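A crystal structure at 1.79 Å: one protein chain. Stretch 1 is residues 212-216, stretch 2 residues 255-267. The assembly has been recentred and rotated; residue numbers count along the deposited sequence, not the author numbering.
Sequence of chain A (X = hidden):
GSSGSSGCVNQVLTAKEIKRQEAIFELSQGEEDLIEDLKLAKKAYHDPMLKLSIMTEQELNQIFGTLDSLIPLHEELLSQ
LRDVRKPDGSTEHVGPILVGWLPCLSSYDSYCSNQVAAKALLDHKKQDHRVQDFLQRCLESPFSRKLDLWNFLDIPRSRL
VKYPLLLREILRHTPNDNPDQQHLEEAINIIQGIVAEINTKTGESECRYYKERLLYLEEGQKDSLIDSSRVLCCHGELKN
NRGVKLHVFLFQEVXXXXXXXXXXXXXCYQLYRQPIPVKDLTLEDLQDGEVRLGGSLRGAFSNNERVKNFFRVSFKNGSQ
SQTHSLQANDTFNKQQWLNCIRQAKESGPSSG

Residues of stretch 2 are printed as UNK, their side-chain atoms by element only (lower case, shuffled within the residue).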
# COMPACT_ATOMS: atom_id res chain seq x y z
N GLU A 212 -10.18 10.30 -11.39
CA GLU A 212 -11.37 9.94 -12.17
C GLU A 212 -12.59 9.71 -11.29
O GLU A 212 -13.72 9.71 -11.77
CB GLU A 212 -11.09 8.67 -13.01
CG GLU A 212 -9.81 8.82 -13.83
CD GLU A 212 -9.58 7.70 -14.83
OE1 GLU A 212 -9.87 6.52 -14.52
OE2 GLU A 212 -9.10 8.02 -15.94
N ARG A 213 -12.35 9.56 -9.99
CA ARG A 213 -13.43 9.32 -9.05
C ARG A 213 -13.86 10.58 -8.26
O ARG A 213 -14.78 10.51 -7.44
CB ARG A 213 -13.05 8.21 -8.08
CG ARG A 213 -12.75 6.83 -8.70
CD ARG A 213 -13.97 6.16 -9.25
NE ARG A 213 -13.69 4.78 -9.69
CZ ARG A 213 -14.36 3.72 -9.25
NH1 ARG A 213 -15.35 3.86 -8.35
NH2 ARG A 213 -14.10 2.50 -9.75
N LEU A 214 -13.22 11.72 -8.52
CA LEU A 214 -13.63 12.97 -7.84
C LEU A 214 -14.97 13.41 -8.42
O LEU A 214 -15.21 13.31 -9.63
CB LEU A 214 -12.59 14.08 -8.05
CG LEU A 214 -11.22 13.80 -7.39
CD1 LEU A 214 -10.26 14.95 -7.70
CD2 LEU A 214 -11.39 13.66 -5.85
N LEU A 215 -15.85 13.90 -7.56
CA LEU A 215 -17.17 14.33 -7.98
C LEU A 215 -17.32 15.80 -7.63
O LEU A 215 -17.08 16.17 -6.49
CB LEU A 215 -18.19 13.48 -7.24
CG LEU A 215 -19.68 13.72 -7.40
CD1 LEU A 215 -20.11 13.62 -8.88
CD2 LEU A 215 -20.37 12.63 -6.58
N TYR A 216 -17.68 16.63 -8.61
CA TYR A 216 -17.81 18.07 -8.42
C TYR A 216 -19.29 18.48 -8.52
O TYR A 216 -19.77 18.81 -9.61
CB TYR A 216 -17.00 18.79 -9.50
CG TYR A 216 -15.55 18.33 -9.61
CD1 TYR A 216 -14.54 18.96 -8.87
CD2 TYR A 216 -15.18 17.28 -10.44
CE1 TYR A 216 -13.20 18.55 -8.96
CE2 TYR A 216 -13.85 16.87 -10.55
CZ TYR A 216 -12.87 17.50 -9.82
OH TYR A 216 -11.55 17.10 -9.98
N UNK A 255 -4.47 20.39 -2.48
CA UNK A 255 -5.11 19.53 -1.49
C UNK A 255 -6.61 19.45 -1.84
O UNK A 255 -7.25 20.47 -2.11
c UNK A 255 -4.47 18.18 1.41
c UNK A 255 -4.94 20.12 -0.09
c UNK A 255 -5.49 19.25 1.06
c UNK A 255 -5.75 20.11 2.32
N UNK A 256 -7.16 18.24 -1.85
CA UNK A 256 -8.58 18.06 -2.19
C UNK A 256 -9.24 17.34 -1.02
O UNK A 256 -8.79 16.27 -0.58
c UNK A 256 -8.75 17.25 -3.51
c UNK A 256 -10.28 17.13 -3.87
c UNK A 256 -8.01 17.96 -4.61
N UNK A 257 -10.31 17.93 -0.49
CA UNK A 257 -11.00 17.38 0.68
C UNK A 257 -12.36 16.87 0.18
O UNK A 257 -13.09 17.60 -0.48
c UNK A 257 -9.87 19.06 2.22
c UNK A 257 -11.23 18.49 1.77
c UNK A 257 -11.96 17.89 2.96
c UNK A 257 -9.96 20.21 3.24
N UNK A 258 -12.67 15.62 0.50
CA UNK A 258 -13.90 15.00 -0.01
C UNK A 258 -14.56 14.12 1.01
O UNK A 258 -14.04 13.92 2.11
c UNK A 258 -13.54 14.07 -1.18
c UNK A 258 -12.55 14.76 -2.13
o UNK A 258 -12.96 12.85 -0.66
N UNK A 259 -15.74 13.61 0.62
CA UNK A 259 -16.46 12.61 1.40
C UNK A 259 -16.63 11.45 0.43
O UNK A 259 -16.95 11.67 -0.74
c UNK A 259 -18.97 14.96 3.09
c UNK A 259 -21.36 14.43 3.16
n UNK A 259 -22.34 13.66 3.59
n UNK A 259 -21.63 15.51 2.42
n UNK A 259 -20.09 14.15 3.49
c UNK A 259 -17.82 13.13 1.86
c UNK A 259 -17.69 14.16 2.98
N UNK A 260 -16.38 10.23 0.90
CA UNK A 260 -16.57 9.03 0.06
C UNK A 260 -18.08 8.78 -0.02
O UNK A 260 -18.73 8.64 1.01
c UNK A 260 -15.84 7.82 0.69
N UNK A 261 -18.61 8.75 -1.24
CA UNK A 261 -20.05 8.53 -1.47
C UNK A 261 -20.26 7.58 -2.64
O UNK A 261 -19.34 7.27 -3.39
c UNK A 261 -20.78 9.87 -1.83
c UNK A 261 -20.28 10.40 -3.18
c UNK A 261 -20.58 10.91 -0.72
N UNK A 262 -21.50 7.11 -2.81
CA UNK A 262 -21.78 6.25 -3.96
C UNK A 262 -22.60 7.13 -4.88
O UNK A 262 -23.60 7.72 -4.45
c UNK A 262 -22.96 4.17 -4.78
o UNK A 262 -21.78 4.20 -2.66
c UNK A 262 -22.58 5.00 -3.54
N UNK A 263 -22.13 7.27 -6.11
CA UNK A 263 -22.76 8.10 -7.14
C UNK A 263 -22.87 7.22 -8.37
O UNK A 263 -21.85 6.80 -8.94
n UNK A 263 -23.48 11.12 -8.24
c UNK A 263 -22.09 10.45 -9.78
n UNK A 263 -22.89 11.46 -10.27
c UNK A 263 -21.89 9.32 -7.45
c UNK A 263 -23.72 11.85 -9.32
c UNK A 263 -22.46 10.24 -8.49
N UNK A 264 -24.10 6.92 -8.76
CA UNK A 264 -24.35 6.10 -9.93
C UNK A 264 -23.63 4.76 -9.92
O UNK A 264 -22.81 4.48 -10.79
c UNK A 264 -23.99 6.87 -11.19
n UNK A 264 -23.74 6.37 -13.54
o UNK A 264 -25.52 5.50 -12.45
c UNK A 264 -24.47 6.18 -12.45
N UNK A 265 -23.94 3.94 -8.91
CA UNK A 265 -23.35 2.60 -8.77
C UNK A 265 -21.87 2.54 -8.38
O UNK A 265 -21.37 1.46 -8.10
c UNK A 265 -23.53 1.81 -10.08
o UNK A 265 -24.86 -0.19 -11.89
c UNK A 265 -25.04 1.05 -11.98
o UNK A 265 -25.33 1.62 -13.07
c UNK A 265 -24.91 1.91 -10.71
N UNK A 266 -21.18 3.68 -8.33
CA UNK A 266 -19.76 3.67 -8.01
C UNK A 266 -19.29 4.45 -6.78
O UNK A 266 -19.87 5.46 -6.41
c UNK A 266 -18.07 3.71 -11.56
n UNK A 266 -18.63 3.53 -12.76
o UNK A 266 -16.97 4.27 -11.41
c UNK A 266 -18.96 4.18 -9.22
c UNK A 266 -18.86 3.18 -10.36
N UNK A 267 -18.21 3.96 -6.18
CA UNK A 267 -17.61 4.62 -5.03
C UNK A 267 -16.91 5.87 -5.56
O UNK A 267 -15.94 5.79 -6.33
c UNK A 267 -16.59 3.69 -4.39
c UNK A 267 -15.84 4.24 -3.17
c UNK A 267 -16.88 4.69 -2.13
c UNK A 267 -14.91 3.16 -2.59
O HOH W 1 -16.63 1.70 -7.55

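Position 255 carries four side-chain carbons forked at the second, out of reach of stretch 1 and buried: Leu255. At 256 one carbon carries two more, and the group points toward stretch 1; this is Val256, whose CG1 lies 4.1 Å from CD2 of Leu214, a plain apolar contact. Position 257 has four carbons forked at the first, with one arm two carbons long, and lies beyond reach: Ile257. The alternation is that of an extended strand, in which every second side chain faces the neighbour.

At 258 a single carbon bears one oxygen and one carbon, and the carbon branch meets a leucine methyl of stretch 1, so the residue is Thr258. Its CG2 comes within 4.0 Å of CD2 of Leu214, while OG1 is hydrogen-bonded elsewhere in the structure. Methyl meets methyl here without leaving the hydroxyl unpaired. Position 259 runs through three carbons and a nitrogen to a carbon with two more nitrogens, a guanidinium that is exposed and out of reach of stretch 1: Arg259. Position 260 has one side-chain carbon and touches nothing on stretch 1: Ala260.

Position 261 again shows one carbon carrying two, directed sideways. It is Val261, and its CG2 sits 4.1 Å from CD2 of Leu215. Position 262 has one carbon bearing an oxygen and a carbon, and its CA-to-CB bond points away from stretch 1: Thr262.

At 263 one carbon leads to a five-membered ring of three carbons and two nitrogens, with a leucine of stretch 1 over its face. This is His263. CD1 of Leu215 stands 3.9 Å from the centroid of the His263 ring, 13° off the normal, a CH-pi contact, and CD2 of Leu215 is 3.7 Å from CG of His263.

Position 264 has two carbons, the second carrying an oxygen and a nitrogen, and makes no contact: Asn264. Position 265 has three carbons, the last with two oxygens, also free of stretch 1: Glu265. Both have positive phi, as the centre of a type I' turn requires. At 266 three carbons end in an oxygen and a nitrogen, and that end lies beside an arginine of stretch 1: Gln266. Its OE1 is over one face of the Arg213 guanidinium, 3.4 Å from CZ of Arg213, so it packs there without a hydrogen bond. The turn is closed by backbone bonds in both directions, from N of His263 to O of Gln266 at 2.9 Å and from N of Gln266 to O of His263 at 3.2 Å.

Position 267 has four carbons forked at the second, and its backbone O takes a bond from the arginine of stretch 1: Leu267. That carbonyl O accepts from NH1 of Arg213 at 2.9 Å, near the guanidinium plane, and a water accepts from both NH1 of Arg213 (2.6 Å) and N of Leu267 (3.1 Å).

The contact works by dividing three consecutive residues among three sites. Leu214 packs on Val256 and Thr258, Leu215 covers Val261 and the His263 face, and Arg213 ties down backbone just past the turn. The direct polar bond reads a carbonyl rather than a side chain; a bridging water and the Gln266 end over the guanidinium support it, and the two leucines supply the apolar packing.

Stretch 2, residues 255-267: LVITRAVTHNEQL
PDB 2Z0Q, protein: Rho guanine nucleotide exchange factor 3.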